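Local atomic coordinates of superantigen-like protein SSL8 (Staphylococcus aureus, PDB entry 3R2T), a protein that is of unestablished function but belongs to the staphylococcal and streptococcal toxin family, as a secreted relative of the superantigens that may act on host immune factors. Residues Y72-V77 against Q94-F99; V136-T140 against F229-V235; Y66-S71 against F121-E125. One frame throughout, in Å; residues are numbered along the deposited sequence.

Contact 1. Residues Y72-V77 against Q94-F99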
ATOM      1  N   TYR A  72       5.394 -16.517   5.182  1.00 44.80           N
ATOM      2  CA  TYR A  72       6.439 -16.569   6.196  1.00 45.19           C
ATOM      3  C   TYR A  72       5.847 -16.560   7.585  1.00 44.78           C
ATOM      4  O   TYR A  72       4.889 -15.848   7.833  1.00 45.46           O
ATOM      5  CB  TYR A  72       7.336 -15.333   6.068  1.00 46.50           C
ATOM      6  CG  TYR A  72       7.945 -15.113   4.687  1.00 46.41           C
ATOM      7  CD1 TYR A  72       9.256 -15.474   4.409  1.00 52.12           C
ATOM      8  CD2 TYR A  72       7.203 -14.528   3.666  1.00 46.25           C
ATOM      9  CE1 TYR A  72       9.814 -15.258   3.125  1.00 52.28           C
ATOM     10  CE2 TYR A  72       7.747 -14.308   2.403  1.00 47.14           C
ATOM     11  CZ  TYR A  72       9.036 -14.675   2.137  1.00 50.53           C
ATOM     12  OH  TYR A  72       9.539 -14.449   0.876  1.00 57.05           O
ATOM     13  N   GLU A  73       6.432 -17.333   8.490  1.00 45.42           N
ATOM     14  CA  GLU A  73       5.991 -17.392   9.874  1.00 46.06           C
ATOM     15  C   GLU A  73       7.099 -16.859  10.779  1.00 46.54           C
ATOM     16  O   GLU A  73       8.149 -17.465  10.913  1.00 48.13           O
ATOM     17  CB  GLU A  73       5.643 -18.819  10.275  1.00 47.21           C
ATOM     18  CG  GLU A  73       4.475 -19.414   9.505  1.00 50.51           C
ATOM     19  CD  GLU A  73       4.243 -20.864   9.845  1.00 54.45           C
ATOM     20  OE1 GLU A  73       4.615 -21.287  10.964  1.00 55.49           O
ATOM     21  OE2 GLU A  73       3.690 -21.586   8.987  1.00 58.54           O
ATOM     22  N   LEU A  74       6.833 -15.722  11.406  1.00 45.90           N
ATOM     23  CA  LEU A  74       7.778 -15.069  12.284  1.00 47.14           C
ATOM     24  C   LEU A  74       7.269 -15.253  13.707  1.00 46.54           C
ATOM     25  O   LEU A  74       6.061 -15.193  13.945  1.00 44.34           O
ATOM     26  CB  LEU A  74       7.857 -13.614  11.874  1.00 47.90           C
ATOM     27  CG  LEU A  74       8.081 -13.629  10.345  1.00 50.16           C
ATOM     28  CD1 LEU A  74       7.729 -12.334   9.671  1.00 55.46           C
ATOM     29  CD2 LEU A  74       9.496 -14.103  10.016  1.00 52.42           C
ATOM     30  N   THR A  75       8.173 -15.491  14.651  1.00 47.20           N
ATOM     31  CA  THR A  75       7.752 -15.758  16.017  1.00 49.19           C
ATOM     32  C   THR A  75       8.503 -14.956  17.069  1.00 50.53           C
ATOM     33  O   THR A  75       9.666 -14.620  16.885  1.00 50.02           O
ATOM     34  CB  THR A  75       7.919 -17.263  16.334  1.00 50.73           C
ATOM     35  OG1 THR A  75       7.274 -18.041  15.308  1.00 56.45           O
ATOM     36  CG2 THR A  75       7.310 -17.614  17.685  1.00 51.12           C
ATOM     37  N   ASN A  76       7.804 -14.676  18.177  1.00 51.10           N
ATOM     38  CA  ASN A  76       8.334 -13.937  19.316  1.00 53.26           C
ATOM     39  C   ASN A  76       9.059 -12.677  18.877  1.00 54.36           C
ATOM     40  O   ASN A  76      10.209 -12.436  19.258  1.00 55.89           O
ATOM     41  CB  ASN A  76       9.251 -14.827  20.170  1.00 55.69           C
ATOM     42  CG  ASN A  76       9.617 -14.183  21.524  1.00 58.32           C
ATOM     43  OD1 ASN A  76       8.904 -13.315  22.030  1.00 54.72           O
ATOM     44  ND2 ASN A  76      10.724 -14.611  22.100  1.00 57.96           N
ATOM     45  N   VAL A  77       8.367 -11.882  18.064  1.00 53.21           N
ATOM     46  CA  VAL A  77       8.887 -10.627  17.542  1.00 54.16           C
ATOM     47  C   VAL A  77       8.486  -9.468  18.437  1.00 54.41           C
ATOM     48  O   VAL A  77       7.427  -9.490  19.080  1.00 53.43           O
ATOM     49  CB  VAL A  77       8.344 -10.313  16.109  1.00 53.00           C
ATOM     50  CG1 VAL A  77       8.852 -11.315  15.116  1.00 55.55           C
ATOM     51  CG2 VAL A  77       6.836 -10.278  16.109  1.00 49.59           C
ATOM     52  N   GLN A  94      13.384 -10.458  11.161  1.00 73.48           N
ATOM     53  CA  GLN A  94      13.594 -11.814  11.660  1.00 75.18           C
ATOM     54  C   GLN A  94      14.152 -12.646  10.496  1.00 76.59           C
ATOM     55  O   GLN A  94      13.829 -12.387   9.337  1.00 75.60           O
ATOM     56  CB  GLN A  94      12.321 -12.426  12.260  1.00 72.86           C
ATOM     57  CG  GLN A  94      12.539 -13.865  12.795  1.00 73.55           C
ATOM     58  CD  GLN A  94      11.427 -14.352  13.725  1.00 71.34           C
ATOM     59  OE1 GLN A  94      10.887 -15.450  13.550  1.00 65.11           O
ATOM     60  NE2 GLN A  94      11.078 -13.530  14.710  1.00 72.01           N
ATOM     61  N   GLN A  95      14.994 -13.637  10.810  1.00 79.64           N
ATOM     62  CA  GLN A  95      15.631 -14.468   9.784  1.00 81.36           C
ATOM     63  C   GLN A  95      16.505 -13.494   8.981  1.00 83.10           C
ATOM     64  O   GLN A  95      16.886 -12.430   9.501  1.00 83.96           O
ATOM     65  CB  GLN A  95      14.570 -15.175   8.919  1.00 79.67           C
ATOM     66  CG  GLN A  95      13.671 -16.134   9.720  1.00 79.56           C
ATOM     67  CD  GLN A  95      12.344 -16.475   9.032  1.00 80.12           C
ATOM     68  OE1 GLN A  95      11.967 -15.868   8.019  1.00 78.75           O
ATOM     69  NE2 GLN A  95      11.607 -17.426   9.616  1.00 77.72           N
ATOM     70  N   ASN A  96      16.838 -13.828   7.738  1.00 83.18           N
ATOM     71  CA  ASN A  96      17.623 -12.904   6.927  1.00 84.88           C
ATOM     72  C   ASN A  96      16.700 -12.136   5.980  1.00 81.61           C
ATOM     73  O   ASN A  96      17.077 -11.808   4.849  1.00 82.08           O
ATOM     74  CB  ASN A  96      18.758 -13.623   6.192  1.00 88.57           C
ATOM     75  CG  ASN A  96      19.770 -14.246   7.155  1.00 92.87           C
ATOM     76  OD1 ASN A  96      19.503 -14.378   8.358  1.00 92.95           O
ATOM     77  ND2 ASN A  96      20.936 -14.636   6.630  1.00 96.12           N
ATOM     78  N   GLN A  97      15.488 -11.858   6.477  1.00 77.03           N
ATOM     79  CA  GLN A  97      14.461 -11.109   5.751  1.00 74.15           C
ATOM     80  C   GLN A  97      13.989  -9.887   6.532  1.00 71.98           C
ATOM     81  O   GLN A  97      13.959  -9.892   7.763  1.00 70.24           O
ATOM     82  CB  GLN A  97      13.256 -11.997   5.403  1.00 71.94           C
ATOM     83  CG  GLN A  97      13.430 -12.833   4.146  1.00 74.71           C
ATOM     84  CD  GLN A  97      13.515 -11.975   2.873  1.00 78.43           C
ATOM     85  OE1 GLN A  97      13.232 -10.761   2.885  1.00 76.81           O
ATOM     86  NE2 GLN A  97      13.907 -12.605   1.768  1.00 81.17           N
ATOM     87  N   LYS A  98      13.611  -8.852   5.783  1.00 62.41           N
ATOM     88  CA  LYS A  98      13.125  -7.584   6.331  1.00 61.84           C
ATOM     89  C   LYS A  98      11.627  -7.488   6.050  1.00 58.04           C
ATOM     90  O   LYS A  98      11.195  -7.770   4.938  1.00 56.55           O
ATOM     91  CB  LYS A  98      13.834  -6.410   5.638  1.00 64.35           C
ATOM     92  CG  LYS A  98      15.366  -6.463   5.643  1.00 69.36           C
ATOM     93  CD  LYS A  98      15.939  -5.304   4.816  1.00 75.97           C
ATOM     94  CE  LYS A  98      17.452  -5.407   4.573  1.00 81.75           C
ATOM     95  NZ  LYS A  98      18.261  -5.342   5.817  1.00 85.73           N
ATOM     96  N   PHE A  99      10.846  -7.074   7.044  1.00 56.04           N
ATOM     97  CA  PHE A  99       9.400  -6.970   6.890  1.00 53.33           C
ATOM     98  C   PHE A  99       8.821  -5.628   7.276  1.00 52.85           C
ATOM     99  O   PHE A  99       9.400  -4.889   8.069  1.00 52.65           O
ATOM    100  CB  PHE A  99       8.700  -8.017   7.757  1.00 51.77           C
ATOM    101  CG  PHE A  99       8.972  -9.423   7.347  1.00 51.55           C
ATOM    102  CD1 PHE A  99       8.196 -10.032   6.380  1.00 47.35           C
ATOM    103  CD2 PHE A  99      10.001 -10.142   7.927  1.00 52.04           C
ATOM    104  CE1 PHE A  99       8.436 -11.326   6.000  1.00 47.76           C
ATOM    105  CE2 PHE A  99      10.235 -11.445   7.554  1.00 52.71           C
ATOM    106  CZ  PHE A  99       9.456 -12.036   6.590  1.00 49.03           C
TER
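A trans chi1 (-180°) and an extended chain carry Q94 across to strand 72-79, while L74 and F99, each with CG anti to the carbonyl carbon, send their ends towards one another from opposite directions. The carboxamide of Q94 docks on the backbone of T75 much as a neighbouring strand would: T75 N donates to Q94 OE1 at 2.9 Å in a nearly straight bond (167°), and Q94 NE2 gives a hydrogen to T75 O at 2.8 Å. Two bonds to one residue fix the rotation of the amide, and V77 CG1 packs against its nitrogen, 3.2 Å from Q94 NE2. Next to this pair of bonds L74 CD1 sits over the centre of the F99 ring, 3.5 Å from the centroid, in a CH-pi contact. The other methyl, L74 CD2, lies against the amide end of Q95, 3.6 Å from OE1. F99 in turn directs its edge at the face of Y72 in an edge-to-face pair, planes at 74°, with Y72 CG 3.9 Å from F99 CZ. The loop between strands 87-92 and 99-102 is thereby held against one side of strand 72-79 in the OB-fold domain. Strand 118-122 pairs with 72-79, a G1 bulge at N76 and V77 facing L118, while I133 of strand 133-141 touches Y72, Q97 and F99.

Contact 2. Residues V136-T140 against F229-V235. With SO4 (sulfate ion), chain D.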
ATOM      1  N   VAL A 136       0.146  -7.337   5.094  1.00 39.52           N
ATOM      2  CA  VAL A 136      -0.970  -6.780   5.861  1.00 39.55           C
ATOM      3  C   VAL A 136      -1.364  -7.572   7.100  1.00 39.30           C
ATOM      4  O   VAL A 136      -1.687  -8.739   7.011  1.00 39.84           O
ATOM      5  CB  VAL A 136      -2.240  -6.686   5.000  1.00 40.13           C
ATOM      6  CG1 VAL A 136      -3.402  -6.160   5.825  1.00 37.68           C
ATOM      7  CG2 VAL A 136      -1.992  -5.810   3.765  1.00 39.61           C
ATOM      8  N   SER A 137      -1.332  -6.913   8.254  1.00 38.90           N
ATOM      9  CA  SER A 137      -1.759  -7.506   9.522  1.00 39.16           C
ATOM     10  C   SER A 137      -1.178  -8.908   9.784  1.00 38.73           C
ATOM     11  O   SER A 137       0.034  -9.108   9.634  1.00 39.56           O
ATOM     12  CB  SER A 137      -3.274  -7.480   9.570  1.00 39.15           C
ATOM     13  OG  SER A 137      -3.730  -6.151   9.383  1.00 43.32           O
ATOM     14  N   GLY A 138      -2.015  -9.872  10.169  1.00 38.57           N
ATOM     15  CA  GLY A 138      -1.536 -11.228  10.467  1.00 37.62           C
ATOM     16  C   GLY A 138      -0.741 -11.299  11.757  1.00 38.08           C
ATOM     17  O   GLY A 138       0.103 -12.170  11.917  1.00 40.14           O
ATOM     18  N   VAL A 139      -1.018 -10.386  12.685  1.00 38.33           N
ATOM     19  CA  VAL A 139      -0.303 -10.321  13.949  1.00 37.26           C
ATOM     20  C   VAL A 139      -1.132 -10.910  15.069  1.00 37.98           C
ATOM     21  O   VAL A 139      -2.306 -10.628  15.154  1.00 37.16           O
ATOM     22  CB  VAL A 139       0.022  -8.854  14.330  1.00 39.25           C
ATOM     23  CG1 VAL A 139       0.843  -8.820  15.619  1.00 35.59           C
ATOM     24  CG2 VAL A 139       0.803  -8.115  13.191  1.00 37.61           C
ATOM     25  N   THR A 140      -0.494 -11.705  15.932  1.00 39.03           N
ATOM     26  CA  THR A 140      -1.129 -12.353  17.093  1.00 39.51           C
ATOM     27  C   THR A 140      -0.136 -12.482  18.257  1.00 40.68           C
ATOM     28  O   THR A 140       1.059 -12.188  18.103  1.00 39.82           O
ATOM     29  CB  THR A 140      -1.491 -13.813  16.750  1.00 39.52           C
ATOM     30  OG1 THR A 140      -0.322 -14.470  16.241  1.00 37.47           O
ATOM     31  CG2 THR A 140      -2.572 -13.901  15.695  1.00 39.10           C
ATOM     32  N   PHE A 229      -8.700  -7.091   2.994  1.00 43.15           N
ATOM     33  CA  PHE A 229      -7.557  -6.576   3.769  1.00 43.29           C
ATOM     34  C   PHE A 229      -7.918  -6.211   5.220  1.00 41.98           C
ATOM     35  O   PHE A 229      -7.120  -6.418   6.130  1.00 42.50           O
ATOM     36  CB  PHE A 229      -6.856  -5.396   3.070  1.00 43.14           C
ATOM     37  CG  PHE A 229      -6.176  -5.772   1.762  1.00 43.13           C
ATOM     38  CD1 PHE A 229      -5.067  -6.619   1.756  1.00 40.98           C
ATOM     39  CD2 PHE A 229      -6.628  -5.285   0.567  1.00 37.01           C
ATOM     40  CE1 PHE A 229      -4.443  -6.965   0.574  1.00 45.70           C
ATOM     41  CE2 PHE A 229      -6.004  -5.628  -0.631  1.00 43.32           C
ATOM     42  CZ  PHE A 229      -4.904  -6.464  -0.624  1.00 43.45           C
ATOM     43  N   GLU A 230      -9.118  -5.695   5.432  1.00 42.72           N
ATOM     44  CA  GLU A 230      -9.567  -5.307   6.774  1.00 43.69           C
ATOM     45  C   GLU A 230      -9.958  -6.489   7.667  1.00 42.67           C
ATOM     46  O   GLU A 230     -10.272  -6.292   8.837  1.00 42.83           O
ATOM     47  CB  GLU A 230     -10.705  -4.301   6.671  1.00 45.82           C
ATOM     48  CG  GLU A 230     -10.271  -2.980   6.039  1.00 52.07           C
ATOM     49  CD  GLU A 230     -11.422  -2.025   5.754  1.00 59.16           C
ATOM     50  OE1 GLU A 230     -12.599  -2.466   5.734  1.00 65.53           O
ATOM     51  OE2 GLU A 230     -11.145  -0.832   5.527  1.00 63.48           O
ATOM     52  N   ARG A 231      -9.930  -7.711   7.128  1.00 42.31           N
ATOM     53  CA  ARG A 231     -10.242  -8.907   7.919  1.00 42.13           C
ATOM     54  C   ARG A 231      -8.991  -9.669   8.342  1.00 41.11           C
ATOM     55  O   ARG A 231      -9.046 -10.571   9.203  1.00 38.89           O
ATOM     56  CB  ARG A 231     -11.136  -9.857   7.137  1.00 41.73           C
ATOM     57  CG  ARG A 231     -12.481  -9.286   6.809  1.00 45.12           C
ATOM     58  CD  ARG A 231     -13.286 -10.287   5.966  1.00 47.34           C
ATOM     59  NE  ARG A 231     -13.766 -11.396   6.777  1.00 43.83           N
ATOM     60  CZ  ARG A 231     -14.394 -12.467   6.300  1.00 42.33           C
ATOM     61  NH1 ARG A 231     -14.601 -12.615   4.987  1.00 39.98           N
ATOM     62  NH2 ARG A 231     -14.807 -13.404   7.146  1.00 43.04           N
ATOM     63  N   MET A 232      -7.857  -9.298   7.761  1.00 41.64           N
ATOM     64  CA  MET A 232      -6.612 -10.001   8.023  1.00 40.83           C
ATOM     65  C   MET A 232      -6.056  -9.820   9.435  1.00 42.83           C
ATOM     66  O   MET A 232      -5.096 -10.495   9.812  1.00 44.06           O
ATOM     67  CB  MET A 232      -5.591  -9.613   6.979  1.00 41.55           C
ATOM     68  CG  MET A 232      -5.944 -10.123   5.598  1.00 39.60           C
ATOM     69  SD  MET A 232      -4.759  -9.507   4.401  1.00 41.54           S
ATOM     70  CE  MET A 232      -5.298 -10.409   2.919  1.00 38.80           C
ATOM     71  N   ALA A 233      -6.648  -8.914  10.207  1.00 43.28           N
ATOM     72  CA  ALA A 233      -6.230  -8.702  11.578  1.00 43.71           C
ATOM     73  C   ALA A 233      -7.126  -9.469  12.551  1.00 43.13           C
ATOM     74  O   ALA A 233      -6.831  -9.471  13.732  1.00 43.66           O
ATOM     75  CB  ALA A 233      -6.229  -7.213  11.933  1.00 44.38           C
ATOM     76  N   ASP A 234      -8.204 -10.106  12.074  1.00 42.77           N
ATOM     77  CA  ASP A 234      -9.105 -10.872  12.970  1.00 43.62           C
ATOM     78  C   ASP A 234      -8.369 -12.083  13.517  1.00 42.25           C
ATOM     79  O   ASP A 234      -7.703 -12.789  12.778  1.00 41.35           O
ATOM     80  CB  ASP A 234     -10.381 -11.340  12.267  1.00 44.34           C
ATOM     81  CG  ASP A 234     -11.339 -10.205  11.941  1.00 49.08           C
ATOM     82  OD1 ASP A 234     -10.964  -9.012  12.024  1.00 54.95           O
ATOM     83  OD2 ASP A 234     -12.499 -10.518  11.588  1.00 56.25           O
ATOM     84  N   VAL A 235      -8.509 -12.326  14.815  1.00 42.72           N
ATOM     85  CA  VAL A 235      -7.806 -13.411  15.466  1.00 41.73           C
ATOM     86  C   VAL A 235      -8.804 -14.372  16.065  1.00 42.32           C
ATOM     87  O   VAL A 235      -9.823 -13.963  16.620  1.00 41.13           O
ATOM     88  CB  VAL A 235      -6.836 -12.876  16.562  1.00 44.80           C
ATOM     89  CG1 VAL A 235      -5.839 -11.877  15.952  1.00 43.50           C
ATOM     90  CG2 VAL A 235      -7.610 -12.199  17.733  1.00 42.59           C
TER
HETATM   91  S   SO4 D 234     -10.691  -4.121   1.894  0.50 47.58           S
HETATM   92  O1  SO4 D 234      -9.686  -3.057   1.904  0.50 44.46           O
HETATM   93  O2  SO4 D 234     -10.953  -4.497   3.291  0.50 45.05           O
HETATM   94  O3  SO4 D 234     -11.947  -3.651   1.315  0.50 44.96           O
HETATM   95  O4  SO4 D 234     -10.179  -5.254   1.121  0.50 41.85           O
HETATM   96  O   HOH W   1      -6.577  -6.260   8.718  1.00 33.60           O
HETATM   97  O   HOH W   2      -4.184  -8.850  14.777  1.00 43.58           O
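V136 meets both F229 and M232 at about a right angle, CG2 turned to the F229 ring, CB and CG1 to the M232 sulfur. V136 CG2 lies 3.8 Å from F229 CD1, approaching the ring obliquely, whereas V136 CB packs 3.8 Å from M232 SD. An extended chain beyond CG, with chi2 at 175°, carries that sulfur down beside the valine. F148 of the second subunit packs on V136 and F229 as well. Next along, S137 turns CB towards the M232 carbonyl and lays OG 3.7 Å from A233 CB. The same OG is hydrogen-bonded to D107 and accepts from a water that also donates to F229 O. This is the seam between the two domains of the superantigen-like fold: strand 133-141 belongs to the OB-fold, the loop 229-235 to the beta-grasp half. Between the two segments a backbone bond runs from G138 N to M232 O, 3.2 Å. A second water bridges V139 O and A233 O. Farther on, T140 and V235 lie alongside, pointing contrary ways, T140 CG2 3.9 Å from V235 CG1. At the far end, the backbone nitrogens of F229 and E230 hold a sulfate, probably from the crystallisation liquor, through its O4 and O2.

Contact 3. Residues Y66-S71 against F121-E125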
ATOM      1  N   TYR A  66      -1.006 -15.538  -6.055  1.00 48.81           N
ATOM      2  CA  TYR A  66      -0.888 -15.132  -4.637  1.00 45.66           C
ATOM      3  C   TYR A  66      -0.959 -16.281  -3.642  1.00 43.22           C
ATOM      4  O   TYR A  66      -0.107 -16.403  -2.753  1.00 42.06           O
ATOM      5  CB  TYR A  66      -1.992 -14.109  -4.340  1.00 44.26           C
ATOM      6  CG  TYR A  66      -2.038 -13.482  -2.953  1.00 44.99           C
ATOM      7  CD1 TYR A  66      -1.264 -12.358  -2.648  1.00 43.40           C
ATOM      8  CD2 TYR A  66      -2.910 -13.961  -1.984  1.00 40.71           C
ATOM      9  CE1 TYR A  66      -1.324 -11.764  -1.417  1.00 42.23           C
ATOM     10  CE2 TYR A  66      -2.996 -13.361  -0.736  1.00 42.86           C
ATOM     11  CZ  TYR A  66      -2.198 -12.259  -0.462  1.00 43.69           C
ATOM     12  OH  TYR A  66      -2.263 -11.673   0.762  1.00 42.88           O
ATOM     13  N   TYR A  67      -1.975 -17.124  -3.776  1.00 43.83           N
ATOM     14  CA  TYR A  67      -2.169 -18.220  -2.815  1.00 42.48           C
ATOM     15  C   TYR A  67      -1.221 -19.411  -3.017  1.00 43.31           C
ATOM     16  O   TYR A  67      -1.131 -20.268  -2.137  1.00 41.89           O
ATOM     17  CB  TYR A  67      -3.643 -18.652  -2.723  1.00 40.06           C
ATOM     18  CG  TYR A  67      -4.490 -17.657  -1.987  1.00 42.57           C
ATOM     19  CD1 TYR A  67      -4.426 -17.561  -0.598  1.00 41.69           C
ATOM     20  CD2 TYR A  67      -5.376 -16.815  -2.653  1.00 44.29           C
ATOM     21  CE1 TYR A  67      -5.201 -16.636   0.108  1.00 42.31           C
ATOM     22  CE2 TYR A  67      -6.158 -15.891  -1.951  1.00 40.27           C
ATOM     23  CZ  TYR A  67      -6.068 -15.802  -0.576  1.00 44.13           C
ATOM     24  OH  TYR A  67      -6.848 -14.876   0.138  1.00 37.29           O
ATOM     25  N   SER A  68      -0.528 -19.464  -4.158  1.00 44.71           N
ATOM     26  CA  SER A  68       0.451 -20.523  -4.393  1.00 46.66           C
ATOM     27  C   SER A  68       1.852 -19.949  -4.146  1.00 48.49           C
ATOM     28  O   SER A  68       2.840 -20.673  -4.204  1.00 50.69           O
ATOM     29  CB  SER A  68       0.364 -21.086  -5.813  1.00 48.76           C
ATOM     30  OG  SER A  68       0.723 -20.111  -6.771  1.00 49.12           O
ATOM     31  N   GLY A  69       1.928 -18.651  -3.848  1.00 48.54           N
ATOM     32  CA  GLY A  69       3.201 -17.980  -3.590  1.00 49.26           C
ATOM     33  C   GLY A  69       3.792 -18.140  -2.186  1.00 48.92           C
ATOM     34  O   GLY A  69       3.316 -18.935  -1.375  1.00 46.69           O
ATOM     35  N   PRO A  70       4.838 -17.356  -1.890  1.00 49.97           N
ATOM     36  CA  PRO A  70       5.520 -17.437  -0.603  1.00 49.38           C
ATOM     37  C   PRO A  70       4.743 -16.877   0.580  1.00 46.73           C
ATOM     38  O   PRO A  70       3.928 -15.991   0.410  1.00 44.92           O
ATOM     39  CB  PRO A  70       6.792 -16.594  -0.820  1.00 51.77           C
ATOM     40  CG  PRO A  70       6.703 -16.017  -2.214  1.00 53.15           C
ATOM     41  CD  PRO A  70       5.328 -16.231  -2.707  1.00 51.54           C
ATOM     42  N   SER A  71       4.977 -17.457   1.757  1.00 46.17           N
ATOM     43  CA  SER A  71       4.402 -16.996   3.015  1.00 46.02           C
ATOM     44  C   SER A  71       5.525 -17.144   4.019  1.00 45.86           C
ATOM     45  O   SER A  71       6.501 -17.835   3.741  1.00 45.39           O
ATOM     46  CB  SER A  71       3.176 -17.809   3.446  1.00 45.57           C
ATOM     47  OG  SER A  71       3.503 -19.163   3.681  1.00 48.51           O
ATOM     48  N   PHE A 121       2.213 -13.693  10.611  1.00 37.35           N
ATOM     49  CA  PHE A 121       2.099 -14.484   9.418  1.00 37.00           C
ATOM     50  C   PHE A 121       2.125 -13.432   8.333  1.00 36.92           C
ATOM     51  O   PHE A 121       1.302 -12.544   8.330  1.00 38.06           O
ATOM     52  CB  PHE A 121       0.811 -15.301   9.386  1.00 38.30           C
ATOM     53  CG  PHE A 121       0.703 -16.177   8.169  1.00 40.98           C
ATOM     54  CD1 PHE A 121       1.393 -17.384   8.108  1.00 44.07           C
ATOM     55  CD2 PHE A 121      -0.063 -15.790   7.081  1.00 40.06           C
ATOM     56  CE1 PHE A 121       1.315 -18.193   6.971  1.00 44.58           C
ATOM     57  CE2 PHE A 121      -0.142 -16.585   5.950  1.00 40.71           C
ATOM     58  CZ  PHE A 121       0.553 -17.784   5.889  1.00 42.55           C
ATOM     59  N   ALA A 122       3.086 -13.523   7.430  1.00 37.79           N
ATOM     60  CA  ALA A 122       3.267 -12.525   6.380  1.00 38.04           C
ATOM     61  C   ALA A 122       3.222 -13.111   4.985  1.00 38.69           C
ATOM     62  O   ALA A 122       3.715 -14.212   4.747  1.00 37.47           O
ATOM     63  CB  ALA A 122       4.614 -11.799   6.590  1.00 39.12           C
ATOM     64  N   VAL A 123       2.602 -12.357   4.081  1.00 39.74           N
ATOM     65  CA  VAL A 123       2.465 -12.714   2.666  1.00 40.15           C
ATOM     66  C   VAL A 123       2.794 -11.432   1.886  1.00 40.84           C
ATOM     67  O   VAL A 123       2.272 -10.363   2.185  1.00 39.98           O
ATOM     68  CB  VAL A 123       1.031 -13.192   2.338  1.00 39.12           C
ATOM     69  CG1 VAL A 123       0.899 -13.550   0.862  1.00 42.14           C
ATOM     70  CG2 VAL A 123       0.671 -14.373   3.199  1.00 40.17           C
ATOM     71  N   PRO A 124       3.650 -11.525   0.884  1.00 43.34           N
ATOM     72  CA  PRO A 124       3.942 -10.261   0.222  1.00 45.32           C
ATOM     73  C   PRO A 124       2.828  -9.729  -0.676  1.00 44.64           C
ATOM     74  O   PRO A 124       2.289 -10.483  -1.468  1.00 46.01           O
ATOM     75  CB  PRO A 124       5.179 -10.588  -0.645  1.00 47.41           C
ATOM     76  CG  PRO A 124       5.467 -12.060  -0.439  1.00 47.61           C
ATOM     77  CD  PRO A 124       4.269 -12.668   0.201  1.00 44.95           C
ATOM     78  N   GLU A 125       2.452  -8.463  -0.484  1.00 44.49           N
ATOM     79  CA  GLU A 125       1.539  -7.774  -1.394  1.00 44.52           C
ATOM     80  C   GLU A 125       2.534  -7.174  -2.408  1.00 46.39           C
ATOM     81  O   GLU A 125       2.244  -7.076  -3.592  1.00 48.91           O
ATOM     82  CB  GLU A 125       0.725  -6.704  -0.703  1.00 43.62           C
ATOM     83  CG  GLU A 125      -0.160  -7.228   0.421  1.00 43.24           C
ATOM     84  CD  GLU A 125      -1.134  -8.293  -0.050  1.00 43.03           C
ATOM     85  OE1 GLU A 125      -1.569  -8.286  -1.233  1.00 45.50           O
ATOM     86  OE2 GLU A 125      -1.457  -9.156   0.771  1.00 44.31           O
TER
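Y66, towards the end of helix 57-68, swings its ring across V123 at about a right angle and presents its hydroxyl to E125. CG lies anti to the backbone N (chi1 -177°), which carries the phenol away from the helix to V123, where Y66 CZ is 3.6 Å from V123 CG1. Beyond this contact Y66 OH donates to E125 OE2 at 2.6 Å, meeting the carboxylate on its syn side and 18° out of its plane. The ring and carboxylate planes stand 37° apart, and the glutamate chain is bent at chi2, folding its end back to the phenol. E125 OE1 forms a salt bridge with K226, whose ammonium also makes a cation-pi contact with Y66; a second charge here would probably stabilise the ionised carboxylate. The next residue, Y67, hydrogen-bonds D186 and L227 through its OH. The N-terminal helix of the OB-fold domain leads into its first strand while resting on the exit of strand 118-122, where that strand passes into residues V123-E125. At G69 the backbone N is bonded to Y66 O. At P70 it is the carbonyl that touches, P70 O lying 3.3 Å from P124 CD. S71 closes the approach: its CB sits 3.6 Å from F121 CZ, obliquely to the ring, and S71 CA makes a CA-H...O contact with A122 O at 3.3 Å. F187 of helix 182-197 touches S71 too, and K188 of that helix packs on F121.

In the fold
All three contacts reach the same OB-fold sheet. Segment 66-71 runs into 72-77, and contact 1 falls in sequence between the two segments of contact 3. Their centres are 14 Å apart, and Y72 N approaches A122 O at 2.9 Å, a probable hydrogen bond. Contact 3 meets contact 2, with centres 14 Å apart, through G138 O and F121 N at 2.9 Å and F229 CE1 and E125 CD at 3.6 Å. Contacts 1 and 2 do not touch, their nearest atoms being about 6 Å apart. A sulfate other than the one held in contact 2 lies about 4 Å from the side chain of E125; F229 has a further sulfate about 3 Å from its side chain.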